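Local atomic coordinates of alpha-amylase (Eubacterium rectale DSM 17629, PDB entry 6AZ5), a protein that probably binds starch and related alpha-glucans as a family CBM41 carbohydrate-binding module of the surface amylase of a human gut bacterium. Residues Y9-L14 with A71-T76; L14-D19 with T50-T55; L25-A30 with V67-R72; G82-D87 with L100-G105. One frame throughout, in Å; residues are numbered along the deposited sequence.

Contact 1 of 4, residues Y9-L14 with A71-T76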
# COMPACT_ATOMS: atom_id res chain seq x y z
N TYR A 9 -4.35 0.62 2.19
CA TYR A 9 -4.92 0.03 0.97
C TYR A 9 -6.38 -0.36 1.15
O TYR A 9 -6.76 -1.00 2.13
CB TYR A 9 -4.10 -1.19 0.54
CG TYR A 9 -4.73 -2.00 -0.58
CD1 TYR A 9 -4.77 -1.51 -1.88
CD2 TYR A 9 -5.27 -3.26 -0.33
CE1 TYR A 9 -5.33 -2.25 -2.91
CE2 TYR A 9 -5.84 -4.01 -1.36
CZ TYR A 9 -5.87 -3.50 -2.64
OH TYR A 9 -6.43 -4.24 -3.66
N TYR A 10 -7.21 0.02 0.18
CA TYR A 10 -8.61 -0.33 0.24
C TYR A 10 -9.04 -1.09 -1.00
O TYR A 10 -8.71 -0.72 -2.13
CB TYR A 10 -9.49 0.91 0.42
CG TYR A 10 -10.97 0.60 0.39
CD1 TYR A 10 -11.62 0.15 1.53
CD2 TYR A 10 -11.71 0.75 -0.78
CE1 TYR A 10 -12.98 -0.15 1.50
CE2 TYR A 10 -13.06 0.46 -0.81
CZ TYR A 10 -13.69 0.01 0.33
OH TYR A 10 -15.04 -0.28 0.30
N ASN A 11 -9.79 -2.17 -0.77
CA ASN A 11 -10.41 -2.95 -1.83
C ASN A 11 -11.74 -3.48 -1.30
O ASN A 11 -11.77 -4.26 -0.35
CB ASN A 11 -9.50 -4.10 -2.27
CG ASN A 11 -10.03 -4.83 -3.50
OD1 ASN A 11 -11.23 -4.97 -3.69
ND2 ASN A 11 -9.12 -5.29 -4.35
N GLU A 12 -12.83 -3.03 -1.90
CA GLU A 12 -14.16 -3.40 -1.44
C GLU A 12 -14.39 -4.91 -1.58
O GLU A 12 -15.23 -5.48 -0.89
CB GLU A 12 -15.24 -2.63 -2.21
CG GLU A 12 -15.10 -2.72 -3.73
CD GLU A 12 -16.25 -2.04 -4.46
OE1 GLU A 12 -17.22 -1.62 -3.78
OE2 GLU A 12 -16.19 -1.94 -5.70
N ASP A 13 -13.63 -5.54 -2.47
CA ASP A 13 -13.74 -6.97 -2.70
C ASP A 13 -12.86 -7.80 -1.76
O ASP A 13 -12.79 -9.02 -1.89
CB ASP A 13 -13.40 -7.30 -4.15
CG ASP A 13 -14.40 -6.72 -5.14
OD1 ASP A 13 -15.59 -6.56 -4.76
OD2 ASP A 13 -14.01 -6.41 -6.28
N LEU A 14 -12.19 -7.13 -0.83
CA LEU A 14 -11.37 -7.83 0.17
C LEU A 14 -11.85 -7.47 1.56
O LEU A 14 -12.56 -6.49 1.75
CB LEU A 14 -9.89 -7.48 0.01
CG LEU A 14 -9.23 -7.89 -1.31
CD1 LEU A 14 -7.77 -7.47 -1.32
CD2 LEU A 14 -9.37 -9.39 -1.56
N ALA A 71 -0.99 -4.00 -5.75
CA ALA A 71 -1.54 -4.89 -4.73
C ALA A 71 -1.70 -6.31 -5.27
O ALA A 71 -1.91 -6.51 -6.47
CB ALA A 71 -2.87 -4.35 -4.24
N ARG A 72 -1.58 -7.31 -4.39
CA ARG A 72 -1.88 -8.70 -4.72
C ARG A 72 -2.85 -9.26 -3.69
O ARG A 72 -2.69 -9.03 -2.49
CB ARG A 72 -0.60 -9.55 -4.78
CG ARG A 72 0.40 -9.07 -5.80
CD ARG A 72 1.51 -10.08 -6.00
NE ARG A 72 2.09 -10.47 -4.72
CZ ARG A 72 3.01 -11.42 -4.57
NH1 ARG A 72 3.46 -12.08 -5.63
NH2 ARG A 72 3.48 -11.71 -3.36
N TYR A 73 -3.87 -9.98 -4.16
CA TYR A 73 -5.04 -10.27 -3.33
C TYR A 73 -4.93 -11.52 -2.45
O TYR A 73 -5.57 -11.61 -1.40
CB TYR A 73 -6.29 -10.40 -4.21
CG TYR A 73 -6.58 -9.19 -5.07
CD1 TYR A 73 -6.21 -7.92 -4.66
CD2 TYR A 73 -7.22 -9.33 -6.29
CE1 TYR A 73 -6.47 -6.81 -5.45
CE2 TYR A 73 -7.49 -8.23 -7.08
CZ TYR A 73 -7.11 -6.98 -6.66
OH TYR A 73 -7.38 -5.88 -7.45
N ASP A 74 -4.13 -12.48 -2.89
CA ASP A 74 -3.99 -13.74 -2.15
C ASP A 74 -2.62 -14.33 -2.42
O ASP A 74 -2.44 -15.11 -3.35
CB ASP A 74 -5.10 -14.72 -2.56
CG ASP A 74 -5.22 -15.90 -1.60
OD1 ASP A 74 -4.29 -16.13 -0.79
OD2 ASP A 74 -6.25 -16.61 -1.66
N ASN A 75 -1.65 -13.95 -1.60
CA ASN A 75 -0.26 -14.32 -1.87
C ASN A 75 0.03 -15.79 -1.55
O ASN A 75 1.14 -16.27 -1.80
CB ASN A 75 0.70 -13.41 -1.09
CG ASN A 75 0.46 -13.44 0.41
OD1 ASN A 75 -0.24 -14.30 0.94
ND2 ASN A 75 1.06 -12.48 1.11
N THR A 76 -0.96 -16.50 -1.02
CA THR A 76 -0.84 -17.94 -0.83
C THR A 76 -0.94 -18.64 -2.18
O THR A 76 -0.61 -19.82 -2.31
CB THR A 76 -1.91 -18.49 0.13
OG1 THR A 76 -3.21 -18.37 -0.47
CG2 THR A 76 -1.89 -17.74 1.46

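Contact 2 of 4, residues L14-D19 with T50-T55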
# COMPACT_ATOMS: atom_id res chain seq x y z
N LEU A 14 -12.19 -7.13 -0.83
CA LEU A 14 -11.37 -7.83 0.17
C LEU A 14 -11.85 -7.47 1.56
O LEU A 14 -12.56 -6.49 1.75
CB LEU A 14 -9.89 -7.48 0.01
CG LEU A 14 -9.23 -7.89 -1.31
CD1 LEU A 14 -7.77 -7.47 -1.32
CD2 LEU A 14 -9.37 -9.39 -1.56
N SER A 15 -11.45 -8.29 2.54
CA SER A 15 -11.86 -8.07 3.92
C SER A 15 -10.65 -8.08 4.86
O SER A 15 -9.80 -8.96 4.78
CB SER A 15 -12.87 -9.13 4.35
OG SER A 15 -12.92 -9.25 5.76
N THR A 16 -10.59 -7.09 5.74
CA THR A 16 -9.46 -6.97 6.66
C THR A 16 -9.61 -7.92 7.83
O THR A 16 -8.73 -8.03 8.68
CB THR A 16 -9.30 -5.53 7.18
OG1 THR A 16 -10.45 -5.17 7.96
CG2 THR A 16 -9.17 -4.55 6.02
N ASP A 17 -10.74 -8.63 7.88
CA ASP A 17 -10.91 -9.68 8.87
C ASP A 17 -10.33 -11.00 8.37
O ASP A 17 -9.50 -11.62 9.05
CB ASP A 17 -12.39 -9.87 9.22
CG ASP A 17 -12.59 -10.45 10.62
OD1 ASP A 17 -11.60 -10.95 11.21
OD2 ASP A 17 -13.73 -10.42 11.13
N THR A 18 -10.74 -11.43 7.18
CA THR A 18 -10.35 -12.75 6.68
C THR A 18 -9.05 -12.76 5.87
O THR A 18 -8.27 -13.71 5.97
CB THR A 18 -11.47 -13.38 5.82
OG1 THR A 18 -10.95 -14.53 5.13
CG2 THR A 18 -11.98 -12.40 4.79
N ASP A 19 -8.82 -11.73 5.07
CA ASP A 19 -7.70 -11.76 4.14
C ASP A 19 -6.39 -11.24 4.72
O ASP A 19 -5.41 -11.08 3.99
CB ASP A 19 -8.05 -10.97 2.87
CG ASP A 19 -9.30 -11.49 2.18
OD1 ASP A 19 -9.22 -12.57 1.54
OD2 ASP A 19 -10.36 -10.83 2.28
N THR A 50 -12.74 0.41 6.27
CA THR A 50 -11.50 -0.04 6.91
C THR A 50 -10.39 -0.29 5.88
O THR A 50 -10.61 -0.95 4.86
CB THR A 50 -11.73 -1.31 7.74
OG1 THR A 50 -12.71 -1.04 8.75
CG2 THR A 50 -10.44 -1.75 8.42
N TRP A 51 -9.21 0.25 6.15
CA TRP A 51 -8.06 0.06 5.26
C TRP A 51 -7.11 -1.00 5.80
O TRP A 51 -6.99 -1.17 7.01
CB TRP A 51 -7.28 1.37 5.09
CG TRP A 51 -8.05 2.54 4.56
CD1 TRP A 51 -9.00 3.27 5.21
CD2 TRP A 51 -7.89 3.15 3.27
NE1 TRP A 51 -9.46 4.28 4.40
CE2 TRP A 51 -8.79 4.23 3.20
CE3 TRP A 51 -7.08 2.87 2.16
CZ2 TRP A 51 -8.90 5.03 2.07
CZ3 TRP A 51 -7.19 3.67 1.05
CH2 TRP A 51 -8.09 4.74 1.01
N PHE A 52 -6.43 -1.71 4.90
CA PHE A 52 -5.22 -2.45 5.27
C PHE A 52 -4.12 -1.43 5.55
O PHE A 52 -4.04 -0.42 4.87
CB PHE A 52 -4.77 -3.41 4.16
CG PHE A 52 -5.72 -4.54 3.90
CD1 PHE A 52 -6.73 -4.41 2.96
CD2 PHE A 52 -5.59 -5.75 4.57
CE1 PHE A 52 -7.60 -5.45 2.71
CE2 PHE A 52 -6.45 -6.80 4.33
CZ PHE A 52 -7.46 -6.65 3.39
N LYS A 53 -3.26 -1.69 6.53
CA LYS A 53 -2.14 -0.79 6.73
C LYS A 53 -0.83 -1.54 6.93
O LYS A 53 -0.83 -2.70 7.36
CB LYS A 53 -2.40 0.15 7.92
CG LYS A 53 -1.86 -0.35 9.24
CD LYS A 53 -2.19 0.60 10.38
CE LYS A 53 -1.81 -0.02 11.73
NZ LYS A 53 -2.42 0.73 12.86
N GLN A 54 0.26 -0.87 6.59
CA GLN A 54 1.60 -1.35 6.94
C GLN A 54 2.57 -0.18 6.87
O GLN A 54 2.27 0.85 6.25
CB GLN A 54 2.04 -2.47 6.00
CG GLN A 54 2.21 -2.05 4.56
CD GLN A 54 2.78 -3.17 3.70
OE1 GLN A 54 3.84 -3.72 4.00
NE2 GLN A 54 2.06 -3.53 2.64
N THR A 55 3.71 -0.32 7.52
CA THR A 55 4.75 0.69 7.41
C THR A 55 5.91 0.14 6.59
O THR A 55 6.17 -1.06 6.59
CB THR A 55 5.27 1.14 8.79
OG1 THR A 55 5.77 -0.00 9.49
CG2 THR A 55 4.15 1.78 9.60

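Contact 3 of 4, residues L25-A30 with V67-R72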
# COMPACT_ATOMS: atom_id res chain seq x y z
N LEU A 25 1.74 -6.06 -1.13
CA LEU A 25 2.14 -5.19 -2.22
C LEU A 25 3.39 -5.76 -2.86
O LEU A 25 4.33 -6.13 -2.16
CB LEU A 25 2.44 -3.77 -1.71
CG LEU A 25 1.38 -2.98 -0.96
CD1 LEU A 25 1.96 -1.65 -0.50
CD2 LEU A 25 0.13 -2.78 -1.83
N TRP A 26 3.39 -5.85 -4.18
CA TRP A 26 4.61 -6.16 -4.91
C TRP A 26 5.26 -4.85 -5.31
O TRP A 26 4.68 -4.07 -6.06
CB TRP A 26 4.31 -7.02 -6.13
CG TRP A 26 5.54 -7.61 -6.73
CD1 TRP A 26 6.25 -7.12 -7.79
CD2 TRP A 26 6.21 -8.80 -6.31
NE1 TRP A 26 7.32 -7.93 -8.05
CE2 TRP A 26 7.32 -8.97 -7.16
CE3 TRP A 26 5.98 -9.73 -5.29
CZ2 TRP A 26 8.20 -10.05 -7.02
CZ3 TRP A 26 6.85 -10.80 -5.16
CH2 TRP A 26 7.94 -10.94 -6.02
N MET A 27 6.45 -4.58 -4.80
CA MET A 27 7.06 -3.27 -5.00
C MET A 27 8.44 -3.37 -5.63
O MET A 27 9.13 -4.37 -5.47
CB MET A 27 7.13 -2.52 -3.67
CG MET A 27 5.84 -2.55 -2.88
SD MET A 27 5.95 -1.65 -1.32
CE MET A 27 5.81 0.05 -1.90
N TRP A 28 8.81 -2.32 -6.37
CA TRP A 28 10.13 -2.25 -6.99
C TRP A 28 10.63 -0.80 -7.10
O TRP A 28 9.86 0.14 -6.92
CB TRP A 28 10.11 -2.91 -8.37
CG TRP A 28 9.20 -2.25 -9.38
CD1 TRP A 28 9.57 -1.35 -10.33
CD2 TRP A 28 7.79 -2.46 -9.55
NE1 TRP A 28 8.48 -0.98 -11.08
CE2 TRP A 28 7.38 -1.65 -10.62
CE3 TRP A 28 6.84 -3.25 -8.90
CZ2 TRP A 28 6.05 -1.60 -11.06
CZ3 TRP A 28 5.53 -3.21 -9.33
CH2 TRP A 28 5.15 -2.38 -10.40
N ASN A 29 11.92 -0.65 -7.37
CA ASN A 29 12.63 0.64 -7.34
C ASN A 29 12.72 1.27 -5.95
O ASN A 29 12.04 0.86 -5.02
CB ASN A 29 12.00 1.64 -8.31
CG ASN A 29 12.00 1.15 -9.73
OD1 ASN A 29 10.99 1.25 -10.43
ND2 ASN A 29 13.13 0.60 -10.18
N ALA A 30 13.60 2.27 -5.84
CA ALA A 30 13.86 3.00 -4.60
C ALA A 30 14.32 2.06 -3.49
O ALA A 30 14.02 2.29 -2.31
CB ALA A 30 12.62 3.78 -4.16
N VAL A 67 8.39 5.00 -6.64
CA VAL A 67 8.20 3.59 -6.34
C VAL A 67 7.17 2.97 -7.27
O VAL A 67 6.10 3.54 -7.48
CB VAL A 67 7.74 3.38 -4.89
CG1 VAL A 67 7.29 1.95 -4.66
CG2 VAL A 67 8.84 3.77 -3.93
N GLY A 68 7.50 1.81 -7.83
CA GLY A 68 6.53 1.04 -8.59
C GLY A 68 5.91 0.00 -7.69
O GLY A 68 6.61 -0.61 -6.89
N LEU A 69 4.60 -0.19 -7.80
CA LEU A 69 3.94 -1.18 -6.96
C LEU A 69 2.58 -1.62 -7.52
O LEU A 69 1.99 -0.95 -8.35
CB LEU A 69 3.74 -0.64 -5.54
CG LEU A 69 2.47 0.17 -5.29
CD1 LEU A 69 2.26 0.37 -3.81
CD2 LEU A 69 2.51 1.51 -6.01
N LYS A 70 2.10 -2.75 -7.02
CA LYS A 70 0.72 -3.16 -7.25
C LYS A 70 0.28 -4.10 -6.13
O LYS A 70 1.06 -4.89 -5.62
CB LYS A 70 0.57 -3.83 -8.62
CG LYS A 70 1.39 -5.08 -8.78
CD LYS A 70 1.34 -5.61 -10.21
CE LYS A 70 2.13 -4.72 -11.15
NZ LYS A 70 2.34 -5.37 -12.48
N ALA A 71 -0.99 -4.00 -5.75
CA ALA A 71 -1.54 -4.89 -4.73
C ALA A 71 -1.70 -6.31 -5.27
O ALA A 71 -1.91 -6.51 -6.47
CB ALA A 71 -2.87 -4.35 -4.24
N ARG A 72 -1.58 -7.31 -4.39
CA ARG A 72 -1.88 -8.70 -4.72
C ARG A 72 -2.85 -9.26 -3.69
O ARG A 72 -2.69 -9.03 -2.49
CB ARG A 72 -0.60 -9.55 -4.78
CG ARG A 72 0.40 -9.07 -5.80
CD ARG A 72 1.51 -10.08 -6.00
NE ARG A 72 2.09 -10.47 -4.72
CZ ARG A 72 3.01 -11.42 -4.57
NH1 ARG A 72 3.46 -12.08 -5.63
NH2 ARG A 72 3.48 -11.71 -3.36

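Contact 4 of 4, residues G82-D87 with L100-G105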
# COMPACT_ATOMS: atom_id res chain seq x y z
N GLY A 82 -4.43 -13.33 -7.81
CA GLY A 82 -4.94 -12.05 -8.28
C GLY A 82 -4.13 -10.85 -7.84
O GLY A 82 -3.55 -10.84 -6.76
N SER A 83 -4.07 -9.84 -8.69
CA SER A 83 -3.42 -8.59 -8.34
C SER A 83 -4.28 -7.40 -8.76
O SER A 83 -5.39 -7.58 -9.26
CB SER A 83 -2.03 -8.51 -8.98
OG SER A 83 -2.10 -8.54 -10.39
N ASP A 84 -3.77 -6.19 -8.55
CA ASP A 84 -4.49 -4.98 -8.94
C ASP A 84 -4.60 -4.88 -10.47
O ASP A 84 -3.91 -5.61 -11.19
CB ASP A 84 -3.80 -3.74 -8.38
CG ASP A 84 -4.61 -2.46 -8.58
OD1 ASP A 84 -5.85 -2.53 -8.56
OD2 ASP A 84 -3.99 -1.40 -8.78
N THR A 85 -5.47 -3.99 -10.96
CA THR A 85 -5.74 -3.92 -12.40
C THR A 85 -4.64 -3.31 -13.28
O THR A 85 -4.75 -3.35 -14.50
CB THR A 85 -7.07 -3.15 -12.68
OG1 THR A 85 -6.98 -1.82 -12.14
CG2 THR A 85 -8.24 -3.87 -12.06
N ALA A 86 -3.57 -2.77 -12.67
CA ALA A 86 -2.44 -2.22 -13.44
C ALA A 86 -1.22 -1.83 -12.58
O ALA A 86 -1.31 -1.79 -11.36
CB ALA A 86 -2.87 -1.00 -14.26
N ASP A 87 -0.10 -1.55 -13.24
CA ASP A 87 1.08 -0.96 -12.60
C ASP A 87 0.74 0.37 -11.94
O ASP A 87 0.18 1.26 -12.59
CB ASP A 87 2.21 -0.71 -13.62
CG ASP A 87 3.10 -1.92 -13.84
OD1 ASP A 87 2.62 -3.06 -13.64
OD2 ASP A 87 4.28 -1.72 -14.22
N LEU A 100 0.46 7.17 2.54
CA LEU A 100 -0.06 6.96 1.20
C LEU A 100 -1.43 6.28 1.24
O LEU A 100 -1.65 5.35 2.03
CB LEU A 100 0.92 6.15 0.35
CG LEU A 100 2.04 6.92 -0.36
CD1 LEU A 100 1.48 8.05 -1.20
CD2 LEU A 100 3.08 7.45 0.62
N TYR A 101 -2.34 6.77 0.41
CA TYR A 101 -3.66 6.17 0.29
C TYR A 101 -3.79 5.47 -1.05
O TYR A 101 -3.84 6.10 -2.11
CB TYR A 101 -4.76 7.22 0.43
CG TYR A 101 -4.78 7.86 1.79
CD1 TYR A 101 -5.53 7.32 2.83
CD2 TYR A 101 -4.04 9.00 2.05
CE1 TYR A 101 -5.55 7.91 4.08
CE2 TYR A 101 -4.05 9.60 3.28
CZ TYR A 101 -4.80 9.05 4.30
OH TYR A 101 -4.80 9.66 5.53
N TYR A 102 -3.83 4.14 -1.00
CA TYR A 102 -3.88 3.33 -2.19
C TYR A 102 -5.26 2.70 -2.29
O TYR A 102 -5.57 1.74 -1.59
CB TYR A 102 -2.75 2.28 -2.15
CG TYR A 102 -2.69 1.32 -3.31
CD1 TYR A 102 -3.37 1.56 -4.49
CD2 TYR A 102 -1.88 0.19 -3.24
CE1 TYR A 102 -3.30 0.68 -5.56
CE2 TYR A 102 -1.78 -0.69 -4.31
CZ TYR A 102 -2.50 -0.44 -5.46
OH TYR A 102 -2.41 -1.31 -6.53
N VAL A 103 -6.08 3.28 -3.16
CA VAL A 103 -7.35 2.67 -3.53
C VAL A 103 -7.09 1.76 -4.72
O VAL A 103 -6.52 2.18 -5.72
CB VAL A 103 -8.42 3.72 -3.89
CG1 VAL A 103 -9.56 3.07 -4.66
CG2 VAL A 103 -8.94 4.39 -2.63
N ASP A 104 -7.47 0.49 -4.58
CA ASP A 104 -7.36 -0.47 -5.66
C ASP A 104 -8.00 0.11 -6.91
O ASP A 104 -9.17 0.51 -6.87
CB ASP A 104 -8.02 -1.80 -5.27
CG ASP A 104 -7.72 -2.90 -6.26
OD1 ASP A 104 -6.66 -3.54 -6.13
OD2 ASP A 104 -8.54 -3.13 -7.18
N GLY A 105 -7.23 0.20 -7.99
CA GLY A 105 -7.72 0.80 -9.22
C GLY A 105 -7.05 2.11 -9.61
O GLY A 105 -7.36 2.68 -10.66

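Contact 1 of 4, residues Y9-L14 with A71-T76
Y9 reaches Y73 with CG anti to the backbone N (chi1 171°), while Y73 holds CG anti to its carbonyl carbon, beside N (chi1 -57°). The contact closes one end of the beta-sandwich expected of a CBM41 module, where strands 3-10 and 66-72 give way to loops. The two tyrosine side chains cross at about a right angle, and Y9 OH comes to 3.1 Å from Y73 CE1, lying at the edge of the Y73 ring near its plane. Farther back on the Y9 ring, A71 CB lies 3.5 Å from Y9 CE1 and equally near Y9 CZ. A methyl suits this place, since the ring comes close to the strand here.

N11 holds the polar end of Y9. Its ND2 donates to Y9 OH over 3.0 Å, nearly in its own amide plane and fairly straight at 160°. The same amide crosses the Y73 side chain at about a right angle, with ND2 3.2 Å from Y73 CE1. The amide is held at its other end too: N11 OD1 accepts from D13 N, which makes an Asx turn at the start of the type I turn N11-L14. Asparagine thus uses both ends of its amide, one in the turn and one on the phenol. Both tyrosine hydroxyls also hydrogen-bond to OD1 of D104, so neither polar end is buried without a partner.

The turn brings L14 back to Y73, the two side chains crossing at about a right angle, with L14 CD1 3.7 Å from Y73 CD1.

Contact 2 of 4, residues L14-D19 with T50-T55
The F52 ring has T16 CG2 over one face and L14 CB at its edge, near the ring plane. The methyl stands almost exactly above the middle of the ring, 3.7 Å from CG2 to the ring centroid, a CH-pi contact only 7° off the normal. The loop that makes it is folded by an ST turn: S15 OG accepts from D17 N at 3.1 Å, with a weak second bond from T18 N. D19 closes the loop from the far end, where its OD2 takes S15 N at 2.8 Å on the anti side of the carboxylate, and D19 N returns to S15 O. These bonds fix the backbone on either side of T16, and its methyl is set over the ring.

Threonine suits the position because its two branches do different work. With CG2 anti to the carbonyl carbon, the methyl meets F52, while OG1 lies 3.5 Å from T50 CG2. Phenylalanine offers a broad apolar surface, used also by Y9, M20 and V23. The contact therefore lays the loop between strands 3-10 and 24-29 against strand 49-58. At the tip of the ring, F52 CZ lies 3.6 Å from S15 O.

Contact 3 of 4, residues L25-A30 with V67-R72
The carbonyl O of G68 accepts the backbone N-H of W28 at 2.8 Å, and M27 CA also approaches this oxygen in a CA-H...O contact. G68 N answers to W28 O, and W26 and K70 form a second hydrogen-bonded pair. These four bonds join strands 25-29 and 67-72 as antiparallel neighbours, their axes 167° apart in direction.

On one face of the sheet the residues are apolar. L25 CD1 meets L69 CD1 at 3.9 Å, the two side chains lying side by side, and M27, its chain bent at chi3 (78°), brings CE to 3.7 Å from V67 CG1. Leucine, valine and methionine fill this buried side, which looks toward I7 and F90.

The other face carries W26, W28 and K70, with G68 beneath the indole of W28. W28 takes the crowded position, CG between the backbone N and the carbonyl carbon (chi1 63°), and its indole lies over the neighbouring strand. G68 CA makes a CH-pi contact over the face of the W28 six-membered ring, 3.7 Å from its centroid. Glycine suits the site because a CB there would collide with the indole. K70 CE touches W28 CH2, while NZ forms a salt bridge with D87. W26 CE3 stands 3.4 Å above the R72 guanidinium plane, over its centre; D24 pairs with that charge. An alanine in place of W28 would probably leave the G68-L69 peptide uncovered and K70 CE without its aromatic neighbour.

One face is thus a greasy core, and the other a partly exposed surface of tryptophans and charges, consistent with a module that stacks aromatic rings on sugars.

Contact 4 of 4, residues G82-D87 with L100-G105
D84 and Y102 reach each other tip to tip in the hydrogen bond of this contact: Y102 OH donates to D84 OD2 over 2.8 Å. The hydroxyl comes from above the carboxylate, 54° out of its plane, while OD2 lies at the ring edge. Tyrosine is long enough to carry a hydroxyl from strand 99-103 to the loop, and there it also takes A71 N. Within the loop, T85 N adds a weak bond to D84 OD1. D84 OD2 is held by R88 NE as well, in a salt bridge.

The charged contact is of like with like. D84 OD1 lies 2.8 Å from D104 OD1, the two side chains sliding past each other in opposite directions. Such crowding would probably favour a proton shared or held by one of the pair; Y9 OH and Y73 OH bonded to D104 OD1 are likely to ease the repulsion.

Packing is slight, with T85 OG1 4.0 Å from G105 CA. An alanine at D84 would probably leave Y102 OH without this acceptor and R88 without its carboxylate mate.

Here a polar cluster of acids and tyrosines ties the loop before strand 88-91 to the end of strand 99-103, at one end of what is probably the beta-sandwich of a CBM41 module.

Contacts 1 and 2 are neighbours, their centres about 8 Å apart; they share L14, and Y9 of strand 3-10 pairs with F52 of strand 49-58. Contact 4 lies about 9 Å from contact 1, centre to centre, and about 10 Å from contact 3. Contacts 2 and 3 are farthest apart, about 17 Å between centres, on opposite sides of the chain's centre. Along the chain contact 2 is nested inside contact 1, while contact 4 opens only after the others have closed. Strand 66-72 serves contacts 1 and 3, so the polar end and the tryptophan-bearing surface are joined through this strand.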